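Long-range contacts in polyporopepsin (Irpex lacteus, PDB 1WKR), which catalyses the cleavage of peptide bonds with broad specificity as a milk-clotting aspartic endopeptidase of the pepsin-like A1 family: residues A[148-153]-A[312-317]; A[213-218]-A[305-310]; A[248-253]-A[267-272]; A[271-276]-A[289-294]. All blocks are in the same frame, centred on the assembly; numbering follows the deposited sequence.

Along the chain, contacts 3 and 4 follow each other, sharing Ala271 and Gln272, with centres 9 Å apart; both are nested inside the loop closed by contact 2, which is nested inside that of contact 1. Contact 2 lies nearest the molecule's middle, at the catalytic aspartates, and its centre is 13 Å from those of contacts 1 and 4. Thr218 joins contact 2 to contact 4 through probable backbone hydrogen bonds with Ile292 and Gly294, so one sheet connects the active-site loop to strand 289-295. Helix 310-313 runs from contact 2 into 312-317 of contact 1, whose Arg315 reaches Asn270 of contact 3; contacts 1, 3 and 4 lie on one side of the chain's centre.

Contact 1 of 4, residues A[148-153]-A[312-317]; sequences EPTTSE and FLERFY
Both key side chains of 312-317 start with CG beside the backbone N and anti to the carbonyl carbon, but they part at the next bond. Glu314 runs on extended (chi2 173°) and lies along the backbone of Glu148 and Pro149, whereas Arg315 bends (chi2 -65°) and brings its NE back toward the proline ring. The closest approach is by Pro149 CD, 3.3 Å from Glu314 O. Pro149 CG meets Arg315 NE at 3.6 Å, the two side chains crossing at about a right angle. On the glutamate side, Glu314 CG rests 3.5 Å from Glu148 O, and Glu148 CA makes a CA-H...O contact of 3.6 Å with Glu314 O. The loop containing 148-153 joins strands 142-146 and 155-162, and strand 142-146 pairs antiparallel with 316-321, consistent with the interdomain sheet of the pepsin fold; the contact thus brings the turn between helix 310-313 and strand 316-321 against the loop of a neighbouring hairpin. The polar ends are bonded beyond the two segments. Glu314 OE2 accepts from Asn9 ND2, which also bonds weakly to Glu148 O, while Arg315 reaches Ala337 O and Asn270 OD1. The Glu148 and Pro149 side chains also touch Phe334. An alanine in place of Glu314 would remove the CG contact and the bond to Asn9, and would probably loosen the seating of the Glu148-Pro149 backbone.

Contact 2 of 4, residues A[213-218]-A[305-310]; sequences TGTTLT and DFINGL
The tight part of this buried contact is where backbone meets backbone at Gly309. Leu310 N donates to Thr215 O over 2.7 Å, almost straight at 164° and nearly along the C=O axis. Gly309 CA sits 3.2 Å from Thr215 O and makes a CA-H...O contact of 3.4 Å with Leu217 O; a CB here would lie 2.2 Å from Leu217 O, so no side chain would fit. Thr215 and Ile307 cross at about a right angle, with Ile307 CG2 3.6 Å from Thr215 CB. Looser is the Thr218 side chain: its OG1 stays 4.2 Å from Gly309 N and bonds to Thr311 OG1, though Thr218 CA still meets Ile307 O. Thr216 and Leu217 turn their side chains away from 305-310, and both meet the bound inhibitor peptide. Strand 306-308 runs between the parallel 207-211 and the antiparallel 218-220, the psi-loop topology of pepsin-like lobes. In the Asp-Thr-Gly motif, Thr213 OG1 bonds Val31 O and Thr33 N, the fireman's grip between lobes, and Thr215 OG1 bonds Asp212 OD2. Holding Thr215 by its carbonyl while its hydroxyl grips the catalytic carboxylate would probably fix that carboxylate's orientation and influence its ionisation.

Contact 3 of 4, residues A[248-253]-A[267-272]; sequences AQYANL and LTANAQ
Helix 247-251 closes with Leu253 N bonded to Tyr250 O at 3.0 Å, after which the chain turns and Leu253 approaches 267-272, its CA 5.6 Å from that of Ala269. Across from it, residues 270-272 form a short 3-10 turn introduced by an ST motif, in which Ala271 N donates to Thr268 OG1 over 3.3 Å. Tyr250 carries the polar half of the contact. With CG anti to its backbone N (chi1 177°), the ring reaches over to the turn, and Tyr250 OH accepts from Asn270 ND2 at 3.3 Å. That bond is straight (164°) and the oxygen lies close to the amide plane, although ring and amide planes stand 67° apart. Ala269 O approaches the ring at its edge, in plane, 3.8 Å from Tyr250 CE1. The apolar half is made by Leu253, whose CD2 packs 3.8 Å from Ala269 CB. Gln272 extends beyond CG past the leucine, its OE1 3.8 Å from Leu253 CD1 and bonded to Tyr228 OH. Gln272 NE2 donates to Leu267 O at 3.2 Å from above the carbonyl plane. Asn270 ND2 has a second acceptor in Asn340 O. An alanine at Tyr250 would remove both the ring beside Ala269 and the hydroxyl bonded to Asn270, and would probably leave the helix less firmly fixed to the turn. The two segments flank the antiparallel hairpin of strands 256-260 and 263-267, so the arrangement is a helix end and a 3-10 turn meeting across the base of a beta-hairpin in the pepsin fold.

Contact 4 of 4, residues A[271-276]-A[289-294]; sequences AQIWPR and VYLIVG
Backbone hydrogen bonds set the frame. Ile292 N donates to Gln272 O at 2.9 Å from above the carbonyl plane, and Trp274 N donates to Tyr290 O at 2.8 Å within its carbonyl plane; both are nearly straight, at 165° and 163°. They flank Ile273 and Leu291, which form a non-hydrogen-bonded antiparallel pair. The same two carbonyls receive CA-H...O contacts, the shorter from Ile273 CA to Tyr290 O at 3.2 Å. A water continues the link beyond the bridge, accepting from Tyr290 N at 2.9 Å and donating to Trp274 O. Apolar contacts fill both flanks. With Ile273 CG1 between backbone N and carbonyl carbon, the crowded position (chi1 81°), Ile273 CG2 is left to lie 3.7 Å from Val289 CG1 and to meet Leu291 CD2 equally closely. Ile292 CG2 reaches the edge of the Trp274 ring, in plane, 3.8 Å from CE3, while Pro275 CD covers one ring face. Among charged groups, Arg276 runs alongside Val289, with NH1 3.9 Å from Val289 CG2 and Ile273 CD1 over one guanidinium face; Arg276 NE makes a salt bridge with the C-terminal carboxylate of Asn340. Trp274 NE1 is bonded to Leu278 O. Strand 289-295 also pairs with 243-245 and, in parallel, with 218-220, so 271-276 is attached to this strand of the C-terminal-lobe sheet through a single antiparallel beta bridge.

Contact 1 of 4, residues A[148-153]-A[312-317]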
loop_
_atom_site.group_PDB
_atom_site.type_symbol
_atom_site.label_atom_id
_atom_site.label_comp_id
_atom_site.label_asym_id
_atom_site.label_seq_id
_atom_site.Cartn_x
_atom_site.Cartn_y
_atom_site.Cartn_z
ATOM N N GLU A 148 -6.948 4.523 8.182
ATOM C CA GLU A 148 -7.979 5.496 8.497
ATOM C C GLU A 148 -7.505 6.874 8.116
ATOM O O GLU A 148 -6.284 7.133 8.108
ATOM C CB GLU A 148 -8.275 5.474 10.011
ATOM C CG GLU A 148 -8.858 4.180 10.475
ATOM C CD GLU A 148 -9.130 4.127 11.974
ATOM O OE1 GLU A 148 -8.855 5.127 12.713
ATOM O OE2 GLU A 148 -9.632 3.026 12.379
ATOM N N PRO A 149 -8.422 7.809 7.831
ATOM C CA PRO A 149 -7.976 9.197 7.565
ATOM C C PRO A 149 -7.276 9.776 8.789
ATOM O O PRO A 149 -7.448 9.314 9.910
ATOM C CB PRO A 149 -9.314 9.930 7.310
ATOM C CG PRO A 149 -10.281 8.834 6.941
ATOM C CD PRO A 149 -9.895 7.668 7.830
ATOM N N THR A 150 -6.501 10.811 8.522
ATOM C CA THR A 150 -5.721 11.424 9.598
ATOM C C THR A 150 -5.814 12.980 9.540
ATOM O O THR A 150 -6.023 13.546 8.469
ATOM C CB THR A 150 -4.346 10.941 9.495
ATOM O OG1 THR A 150 -3.630 11.392 10.697
ATOM C CG2 THR A 150 -3.560 11.505 8.312
ATOM N N THR A 151 -5.635 13.563 10.723
ATOM C CA THR A 151 -5.471 15.062 10.851
ATOM C C THR A 151 -4.260 15.260 11.717
ATOM O O THR A 151 -4.123 16.448 12.227
ATOM C CB THR A 151 -6.694 15.704 11.529
ATOM O OG1 THR A 151 -6.906 15.130 12.783
ATOM C CG2 THR A 151 -7.992 15.490 10.665
ATOM N N SER A 152 -3.389 14.337 11.886
ATOM C CA SER A 152 -2.072 14.587 12.635
ATOM C C SER A 152 -1.028 14.154 11.805
ATOM O O SER A 152 -1.026 13.414 10.812
ATOM C CB SER A 152 -2.199 13.807 13.987
ATOM O OG SER A 152 -3.164 14.361 14.788
ATOM N N GLU A 153 0.262 14.615 12.214
ATOM C CA GLU A 153 1.414 14.205 11.316
ATOM C C GLU A 153 1.714 12.800 11.475
ATOM O O GLU A 153 2.326 12.171 10.557
ATOM C CB GLU A 153 2.650 14.992 11.910
ATOM C CG GLU A 153 2.493 16.516 11.784
ATOM C CD GLU A 153 2.622 16.980 10.481
ATOM O OE1 GLU A 153 3.487 16.598 9.584
ATOM O OE2 GLU A 153 1.978 18.093 10.148
ATOM N N PHE A 312 -6.807 5.767 -0.989
ATOM C CA PHE A 312 -8.022 5.004 -1.194
ATOM C C PHE A 312 -8.277 4.104 0.015
ATOM O O PHE A 312 -9.428 4.027 0.530
ATOM C CB PHE A 312 -7.834 4.158 -2.484
ATOM C CG PHE A 312 -8.995 3.225 -2.810
ATOM C CD1 PHE A 312 -9.019 1.922 -2.328
ATOM C CD2 PHE A 312 -10.027 3.623 -3.640
ATOM C CE1 PHE A 312 -10.041 1.058 -2.648
ATOM C CE2 PHE A 312 -11.067 2.726 -3.963
ATOM C CZ PHE A 312 -11.057 1.458 -3.427
ATOM N N LEU A 313 -7.241 3.427 0.506
ATOM C CA LEU A 313 -7.380 2.468 1.593
ATOM C C LEU A 313 -7.642 3.096 2.922
ATOM O O LEU A 313 -8.096 2.443 3.860
ATOM C CB LEU A 313 -6.135 1.592 1.634
ATOM C CG LEU A 313 -5.929 0.753 0.369
ATOM C CD1 LEU A 313 -4.554 0.116 0.350
ATOM C CD2 LEU A 313 -7.010 -0.308 0.237
ATOM N N GLU A 314 -7.409 4.428 3.084
ATOM C CA GLU A 314 -7.879 5.127 4.261
ATOM C C GLU A 314 -9.399 5.094 4.406
ATOM O O GLU A 314 -9.930 5.363 5.481
ATOM C CB GLU A 314 -7.377 6.570 4.288
ATOM C CG GLU A 314 -5.907 6.724 4.635
ATOM C CD GLU A 314 -5.401 8.128 4.485
ATOM O OE1 GLU A 314 -5.749 8.757 3.452
ATOM O OE2 GLU A 314 -4.664 8.625 5.329
ATOM N N ARG A 315 -10.092 4.786 3.307
ATOM C CA ARG A 315 -11.555 4.756 3.272
ATOM C C ARG A 315 -12.138 3.364 3.139
ATOM O O ARG A 315 -13.368 3.233 3.235
ATOM C CB ARG A 315 -12.049 5.649 2.155
ATOM C CG ARG A 315 -11.617 7.108 2.251
ATOM C CD ARG A 315 -12.186 7.819 3.450
ATOM N NE ARG A 315 -11.727 9.217 3.615
ATOM C CZ ARG A 315 -12.533 10.224 3.811
ATOM N NH1 ARG A 315 -13.867 10.171 3.702
ATOM N NH2 ARG A 315 -11.975 11.439 4.066
ATOM N N PHE A 316 -11.337 2.322 2.901
ATOM C CA PHE A 316 -11.827 0.959 2.687
ATOM C C PHE A 316 -10.949 -0.009 3.375
ATOM O O PHE A 316 -9.698 0.050 3.263
ATOM C CB PHE A 316 -11.914 0.661 1.187
ATOM C CG PHE A 316 -12.874 1.601 0.472
ATOM C CD1 PHE A 316 -14.245 1.409 0.593
ATOM C CD2 PHE A 316 -12.411 2.671 -0.268
ATOM C CE1 PHE A 316 -15.123 2.269 0.028
ATOM C CE2 PHE A 316 -13.336 3.538 -0.858
ATOM C CZ PHE A 316 -14.657 3.337 -0.688
ATOM N N TYR A 317 -11.524 -0.983 4.043
ATOM C CA TYR A 317 -10.787 -2.101 4.656
ATOM C C TYR A 317 -10.378 -3.068 3.539
ATOM O O TYR A 317 -11.197 -3.321 2.632
ATOM C CB TYR A 317 -11.706 -2.826 5.643
ATOM C CG TYR A 317 -11.032 -3.884 6.483
ATOM C CD1 TYR A 317 -10.026 -3.541 7.390
ATOM C CD2 TYR A 317 -11.430 -5.218 6.438
ATOM C CE1 TYR A 317 -9.429 -4.479 8.226
ATOM C CE2 TYR A 317 -10.867 -6.147 7.314
ATOM C CZ TYR A 317 -9.899 -5.777 8.165
ATOM O OH TYR A 317 -9.330 -6.720 9.053
#

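Contact 2 of 4, residues A[213-218]-A[305-310]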
loop_
_atom_site.group_PDB
_atom_site.type_symbol
_atom_site.label_atom_id
_atom_site.label_comp_id
_atom_site.label_asym_id
_atom_site.label_seq_id
_atom_site.Cartn_x
_atom_site.Cartn_y
_atom_site.Cartn_z
ATOM N N THR A 213 -0.756 -0.516 -0.608
ATOM C CA THR A 213 -0.597 0.305 0.580
ATOM C C THR A 213 0.587 1.251 0.499
ATOM O O THR A 213 0.613 2.241 1.231
ATOM C CB THR A 213 -0.435 -0.570 1.839
ATOM O OG1 THR A 213 0.706 -1.434 1.668
ATOM C CG2 THR A 213 -1.680 -1.460 2.118
ATOM N N GLY A 214 1.614 0.891 -0.306
ATOM C CA GLY A 214 2.877 1.643 -0.420
ATOM C C GLY A 214 2.913 2.580 -1.586
ATOM O O GLY A 214 3.998 3.065 -1.978
ATOM N N THR A 215 1.757 2.859 -2.220
ATOM C CA THR A 215 1.634 4.023 -3.143
ATOM C C THR A 215 0.743 5.024 -2.428
ATOM O O THR A 215 -0.352 4.682 -1.979
ATOM C CB THR A 215 1.036 3.604 -4.474
ATOM O OG1 THR A 215 2.008 2.838 -5.205
ATOM C CG2 THR A 215 0.678 4.793 -5.351
ATOM N N THR A 216 1.174 6.279 -2.320
ATOM C CA THR A 216 0.406 7.260 -1.568
ATOM C C THR A 216 -0.920 7.570 -2.266
ATOM O O THR A 216 -2.011 7.516 -1.681
ATOM C CB THR A 216 1.175 8.569 -1.402
ATOM O OG1 THR A 216 2.474 8.292 -0.876
ATOM C CG2 THR A 216 0.455 9.522 -0.447
ATOM N N LEU A 217 -0.829 8.009 -3.513
ATOM C CA LEU A 217 -1.952 8.537 -4.251
ATOM C C LEU A 217 -2.828 7.415 -4.825
ATOM O O LEU A 217 -2.442 6.253 -4.844
ATOM C CB LEU A 217 -1.419 9.441 -5.399
ATOM C CG LEU A 217 -0.624 10.655 -4.924
ATOM C CD1 LEU A 217 -0.318 11.570 -6.112
ATOM C CD2 LEU A 217 -1.315 11.487 -3.823
ATOM N N THR A 218 -4.028 7.799 -5.250
ATOM C CA THR A 218 -4.879 6.934 -6.016
ATOM C C THR A 218 -4.561 7.222 -7.480
ATOM O O THR A 218 -4.978 8.320 -8.000
ATOM C CB THR A 218 -6.327 7.166 -5.611
ATOM O OG1 THR A 218 -6.461 6.790 -4.222
ATOM C CG2 THR A 218 -7.325 6.323 -6.405
ATOM N N ASP A 305 -3.140 -0.454 -14.900
ATOM C CA ASP A 305 -3.655 0.846 -15.378
ATOM C C ASP A 305 -4.167 1.718 -14.246
ATOM O O ASP A 305 -4.747 2.796 -14.492
ATOM C CB ASP A 305 -4.772 0.586 -16.385
ATOM C CG ASP A 305 -4.344 -0.101 -17.666
ATOM O OD1 ASP A 305 -3.117 -0.208 -17.952
ATOM O OD2 ASP A 305 -5.245 -0.512 -18.435
ATOM N N PHE A 306 -4.000 1.248 -13.019
ATOM C CA PHE A 306 -4.342 2.040 -11.834
ATOM C C PHE A 306 -3.601 1.472 -10.619
ATOM O O PHE A 306 -3.230 0.276 -10.650
ATOM C CB PHE A 306 -5.905 2.069 -11.572
ATOM C CG PHE A 306 -6.468 0.703 -11.263
ATOM C CD1 PHE A 306 -6.395 0.142 -10.001
ATOM C CD2 PHE A 306 -7.083 -0.047 -12.273
ATOM C CE1 PHE A 306 -6.903 -1.094 -9.714
ATOM C CE2 PHE A 306 -7.615 -1.292 -11.992
ATOM C CZ PHE A 306 -7.526 -1.814 -10.737
ATOM N N ILE A 307 -3.476 2.310 -9.628
ATOM C CA ILE A 307 -2.991 1.866 -8.286
ATOM C C ILE A 307 -3.982 2.458 -7.285
ATOM O O ILE A 307 -4.027 3.693 -7.104
ATOM C CB ILE A 307 -1.554 2.282 -7.981
ATOM C CG1 ILE A 307 -0.591 1.737 -9.030
ATOM C CG2 ILE A 307 -1.185 1.773 -6.602
ATOM C CD1 ILE A 307 0.859 2.133 -8.876
ATOM N N ASN A 308 -4.727 1.594 -6.593
ATOM C CA ASN A 308 -5.558 2.038 -5.458
ATOM C C ASN A 308 -4.611 2.099 -4.260
ATOM O O ASN A 308 -4.244 1.062 -3.679
ATOM C CB ASN A 308 -6.722 1.088 -5.209
ATOM C CG ASN A 308 -7.708 1.003 -6.344
ATOM O OD1 ASN A 308 -7.705 1.792 -7.292
ATOM N ND2 ASN A 308 -8.609 0.014 -6.262
ATOM N N GLY A 309 -4.188 3.315 -3.903
ATOM C CA GLY A 309 -3.148 3.529 -2.898
ATOM C C GLY A 309 -3.646 3.796 -1.536
ATOM O O GLY A 309 -4.820 3.588 -1.206
ATOM N N LEU A 310 -2.710 4.226 -0.680
ATOM C CA LEU A 310 -3.014 4.532 0.736
ATOM C C LEU A 310 -4.194 5.452 0.888
ATOM O O LEU A 310 -5.012 5.238 1.766
ATOM C CB LEU A 310 -1.722 5.193 1.323
ATOM C CG LEU A 310 -1.798 5.672 2.765
ATOM C CD1 LEU A 310 -0.365 5.717 3.316
ATOM C CD2 LEU A 310 -2.422 7.057 2.882
#

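Contact 3 of 4, residues A[248-253]-A[267-272]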
loop_
_atom_site.group_PDB
_atom_site.type_symbol
_atom_site.label_atom_id
_atom_site.label_comp_id
_atom_site.label_asym_id
_atom_site.label_seq_id
_atom_site.Cartn_x
_atom_site.Cartn_y
_atom_site.Cartn_z
ATOM N N ALA A 248 -15.278 26.765 -5.146
ATOM C CA ALA A 248 -16.467 26.367 -5.823
ATOM C C ALA A 248 -16.370 24.992 -6.414
ATOM O O ALA A 248 -17.283 24.175 -6.428
ATOM C CB ALA A 248 -16.820 27.390 -6.946
ATOM N N GLN A 249 -15.183 24.672 -7.029
ATOM C CA GLN A 249 -15.042 23.365 -7.644
ATOM C C GLN A 249 -15.039 22.240 -6.552
ATOM O O GLN A 249 -15.587 21.193 -6.848
ATOM C CB GLN A 249 -13.678 23.303 -8.401
ATOM C CG GLN A 249 -13.777 24.145 -9.713
ATOM C CD GLN A 249 -12.360 24.330 -10.300
ATOM O OE1 GLN A 249 -11.349 24.188 -9.653
ATOM N NE2 GLN A 249 -12.366 24.599 -11.628
ATOM N N TYR A 250 -14.511 22.505 -5.383
ATOM C CA TYR A 250 -14.617 21.496 -4.308
ATOM C C TYR A 250 -16.064 21.321 -3.879
ATOM O O TYR A 250 -16.533 20.208 -3.716
ATOM C CB TYR A 250 -13.730 21.829 -3.127
ATOM C CG TYR A 250 -13.917 20.797 -2.018
ATOM C CD1 TYR A 250 -13.527 19.455 -2.197
ATOM C CD2 TYR A 250 -14.575 21.110 -0.824
ATOM C CE1 TYR A 250 -13.765 18.477 -1.253
ATOM C CE2 TYR A 250 -14.798 20.145 0.157
ATOM C CZ TYR A 250 -14.391 18.822 -0.093
ATOM O OH TYR A 250 -14.638 17.877 0.856
ATOM N N ALA A 251 -16.797 22.455 -3.768
ATOM C CA ALA A 251 -18.212 22.335 -3.393
ATOM C C ALA A 251 -18.998 21.478 -4.370
ATOM O O ALA A 251 -19.909 20.765 -4.016
ATOM C CB ALA A 251 -18.829 23.699 -3.278
ATOM N N ASN A 252 -18.623 21.519 -5.657
ATOM C CA ASN A 252 -19.235 20.754 -6.727
ATOM C C ASN A 252 -18.614 19.426 -7.011
ATOM O O ASN A 252 -19.052 18.686 -7.921
ATOM C CB ASN A 252 -19.249 21.618 -8.012
ATOM C CG ASN A 252 -20.280 22.708 -7.922
ATOM O OD1 ASN A 252 -21.442 22.472 -7.646
ATOM N ND2 ASN A 252 -19.793 23.911 -8.072
ATOM N N LEU A 253 -17.570 19.045 -6.286
ATOM C CA LEU A 253 -16.874 17.765 -6.520
ATOM C C LEU A 253 -17.777 16.591 -6.224
ATOM O O LEU A 253 -18.359 16.524 -5.136
ATOM C CB LEU A 253 -15.605 17.722 -5.673
ATOM C CG LEU A 253 -14.687 16.489 -5.881
ATOM C CD1 LEU A 253 -14.158 16.373 -7.289
ATOM C CD2 LEU A 253 -13.523 16.509 -4.880
ATOM N N LEU A 267 -15.801 6.579 -3.341
ATOM C CA LEU A 267 -14.731 7.461 -2.828
ATOM C C LEU A 267 -15.275 8.903 -2.898
ATOM O O LEU A 267 -15.405 9.526 -3.975
ATOM C CB LEU A 267 -13.472 7.281 -3.672
ATOM C CG LEU A 267 -12.215 7.925 -3.091
ATOM C CD1 LEU A 267 -11.681 7.145 -1.879
ATOM C CD2 LEU A 267 -11.127 8.028 -4.158
ATOM N N THR A 268 -15.645 9.417 -1.732
ATOM C CA THR A 268 -16.391 10.700 -1.708
ATOM C C THR A 268 -15.495 11.864 -2.044
ATOM O O THR A 268 -14.262 11.751 -2.121
ATOM C CB THR A 268 -16.988 10.921 -0.298
ATOM O OG1 THR A 268 -15.869 11.006 0.627
ATOM C CG2 THR A 268 -17.932 9.798 0.139
ATOM N N ALA A 269 -16.139 13.029 -2.237
ATOM C CA ALA A 269 -15.384 14.259 -2.467
ATOM C C ALA A 269 -14.344 14.475 -1.395
ATOM O O ALA A 269 -13.148 14.747 -1.720
ATOM C CB ALA A 269 -16.342 15.454 -2.515
ATOM N N ASN A 270 -14.683 14.329 -0.123
ATOM C CA ASN A 270 -13.703 14.603 0.906
ATOM C C ASN A 270 -12.529 13.583 0.851
ATOM O O ASN A 270 -11.368 13.919 1.141
ATOM C CB ASN A 270 -14.327 14.570 2.306
ATOM C CG ASN A 270 -13.369 15.082 3.355
ATOM O OD1 ASN A 270 -12.796 14.331 4.135
ATOM N ND2 ASN A 270 -13.252 16.428 3.425
ATOM N N ALA A 271 -12.870 12.330 0.503
ATOM C CA ALA A 271 -11.830 11.289 0.382
ATOM C C ALA A 271 -10.884 11.577 -0.760
ATOM O O ALA A 271 -9.778 10.989 -0.808
ATOM C CB ALA A 271 -12.499 9.941 0.130
ATOM N N GLN A 272 -11.264 12.415 -1.727
ATOM C CA GLN A 272 -10.416 12.736 -2.889
ATOM C C GLN A 272 -9.435 13.833 -2.631
ATOM O O GLN A 272 -8.656 14.151 -3.528
ATOM C CB GLN A 272 -11.304 13.116 -4.082
ATOM C CG GLN A 272 -12.016 11.898 -4.707
ATOM C CD GLN A 272 -13.048 12.338 -5.716
ATOM O OE1 GLN A 272 -12.721 12.943 -6.744
ATOM N NE2 GLN A 272 -14.294 12.099 -5.428
#

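Contact 4 of 4, residues A[271-276]-A[289-294]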
loop_
_atom_site.group_PDB
_atom_site.type_symbol
_atom_site.label_atom_id
_atom_site.label_comp_id
_atom_site.label_asym_id
_atom_site.label_seq_id
_atom_site.Cartn_x
_atom_site.Cartn_y
_atom_site.Cartn_z
ATOM N N ALA A 271 -12.870 12.330 0.503
ATOM C CA ALA A 271 -11.830 11.289 0.382
ATOM C C ALA A 271 -10.884 11.577 -0.760
ATOM O O ALA A 271 -9.778 10.989 -0.808
ATOM C CB ALA A 271 -12.499 9.941 0.130
ATOM N N GLN A 272 -11.264 12.415 -1.727
ATOM C CA GLN A 272 -10.416 12.736 -2.889
ATOM C C GLN A 272 -9.435 13.833 -2.631
ATOM O O GLN A 272 -8.656 14.151 -3.528
ATOM C CB GLN A 272 -11.304 13.116 -4.082
ATOM C CG GLN A 272 -12.016 11.898 -4.707
ATOM C CD GLN A 272 -13.048 12.338 -5.716
ATOM O OE1 GLN A 272 -12.721 12.943 -6.744
ATOM N NE2 GLN A 272 -14.294 12.099 -5.428
ATOM N N ILE A 273 -9.433 14.419 -1.425
ATOM C CA ILE A 273 -8.547 15.574 -1.139
ATOM C C ILE A 273 -7.552 15.219 -0.062
ATOM O O ILE A 273 -7.786 14.372 0.808
ATOM C CB ILE A 273 -9.342 16.883 -0.815
ATOM C CG1 ILE A 273 -9.819 16.920 0.644
ATOM C CG2 ILE A 273 -10.447 17.057 -1.843
ATOM C CD1 ILE A 273 -10.501 18.226 1.009
ATOM N N TRP A 274 -6.371 15.902 -0.106
ATOM C CA TRP A 274 -5.361 15.795 0.923
ATOM C C TRP A 274 -5.877 16.436 2.220
ATOM O O TRP A 274 -6.616 17.462 2.107
ATOM C CB TRP A 274 -4.079 16.484 0.432
ATOM C CG TRP A 274 -2.922 16.421 1.354
ATOM C CD1 TRP A 274 -2.590 17.274 2.326
ATOM C CD2 TRP A 274 -1.941 15.351 1.412
ATOM N NE1 TRP A 274 -1.469 16.841 3.033
ATOM C CE2 TRP A 274 -1.086 15.668 2.478
ATOM C CE3 TRP A 274 -1.750 14.160 0.724
ATOM C CZ2 TRP A 274 0.022 14.810 2.885
ATOM C CZ3 TRP A 274 -0.653 13.350 1.028
ATOM C CH2 TRP A 274 0.169 13.639 2.133
ATOM N N PRO A 275 -5.578 15.927 3.383
ATOM C CA PRO A 275 -6.053 16.571 4.636
ATOM C C PRO A 275 -5.578 18.012 4.724
ATOM O O PRO A 275 -4.373 18.295 4.818
ATOM C CB PRO A 275 -5.438 15.685 5.730
ATOM C CG PRO A 275 -4.327 14.899 5.098
ATOM C CD PRO A 275 -4.818 14.696 3.674
ATOM N N ARG A 276 -6.546 18.949 4.680
ATOM C CA ARG A 276 -6.182 20.348 4.508
ATOM C C ARG A 276 -5.425 20.951 5.696
ATOM O O ARG A 276 -4.560 21.833 5.458
ATOM C CB ARG A 276 -7.418 21.174 4.226
ATOM C CG ARG A 276 -7.944 20.920 2.816
ATOM C CD ARG A 276 -9.273 21.580 2.531
ATOM N NE ARG A 276 -10.369 20.845 3.203
ATOM C CZ ARG A 276 -11.667 21.086 2.955
ATOM N NH1 ARG A 276 -12.042 22.107 2.186
ATOM N NH2 ARG A 276 -12.588 20.280 3.461
ATOM N N VAL A 289 -7.518 23.413 -1.553
ATOM C CA VAL A 289 -7.938 22.007 -1.818
ATOM C C VAL A 289 -7.002 21.356 -2.862
ATOM O O VAL A 289 -6.985 21.785 -4.019
ATOM C CB VAL A 289 -9.360 21.998 -2.359
ATOM C CG1 VAL A 289 -9.769 20.550 -2.686
ATOM C CG2 VAL A 289 -10.301 22.542 -1.275
ATOM N N TYR A 290 -6.295 20.307 -2.441
ATOM C CA TYR A 290 -5.418 19.552 -3.341
ATOM C C TYR A 290 -5.942 18.127 -3.411
ATOM O O TYR A 290 -6.424 17.551 -2.414
ATOM C CB TYR A 290 -3.937 19.529 -2.828
ATOM C CG TYR A 290 -3.422 20.929 -2.640
ATOM C CD1 TYR A 290 -3.044 21.703 -3.680
ATOM C CD2 TYR A 290 -3.315 21.454 -1.355
ATOM C CE1 TYR A 290 -2.556 23.065 -3.521
ATOM C CE2 TYR A 290 -2.785 22.768 -1.162
ATOM C CZ TYR A 290 -2.457 23.431 -2.244
ATOM O OH TYR A 290 -1.966 24.798 -1.990
ATOM N N LEU A 291 -5.876 17.512 -4.567
ATOM C CA LEU A 291 -6.453 16.200 -4.826
ATOM C C LEU A 291 -5.452 15.105 -4.730
ATOM O O LEU A 291 -4.264 15.260 -5.099
ATOM C CB LEU A 291 -7.159 16.157 -6.154
ATOM C CG LEU A 291 -8.176 17.274 -6.431
ATOM C CD1 LEU A 291 -8.868 17.070 -7.752
ATOM C CD2 LEU A 291 -9.171 17.368 -5.267
ATOM N N ILE A 292 -5.913 13.923 -4.280
ATOM C CA ILE A 292 -5.032 12.751 -4.149
ATOM C C ILE A 292 -5.192 11.754 -5.275
ATOM O O ILE A 292 -4.544 10.718 -5.242
ATOM C CB ILE A 292 -5.099 12.110 -2.729
ATOM C CG1 ILE A 292 -6.533 11.722 -2.283
ATOM C CG2 ILE A 292 -4.483 13.074 -1.725
ATOM C CD1 ILE A 292 -7.174 10.667 -3.150
ATOM N N VAL A 293 -6.004 12.071 -6.262
ATOM C CA VAL A 293 -6.050 11.314 -7.520
ATOM C C VAL A 293 -4.953 11.815 -8.395
ATOM O O VAL A 293 -4.899 13.045 -8.679
ATOM C CB VAL A 293 -7.441 11.423 -8.187
ATOM C CG1 VAL A 293 -7.426 10.721 -9.545
ATOM C CG2 VAL A 293 -8.491 10.827 -7.275
ATOM N N GLY A 294 -4.050 10.958 -8.814
ATOM C CA GLY A 294 -2.885 11.316 -9.627
ATOM C C GLY A 294 -2.729 10.535 -10.865
ATOM O O GLY A 294 -3.489 9.575 -11.099
HETATM O O HOH W 1 -5.973 19.550 0.320
#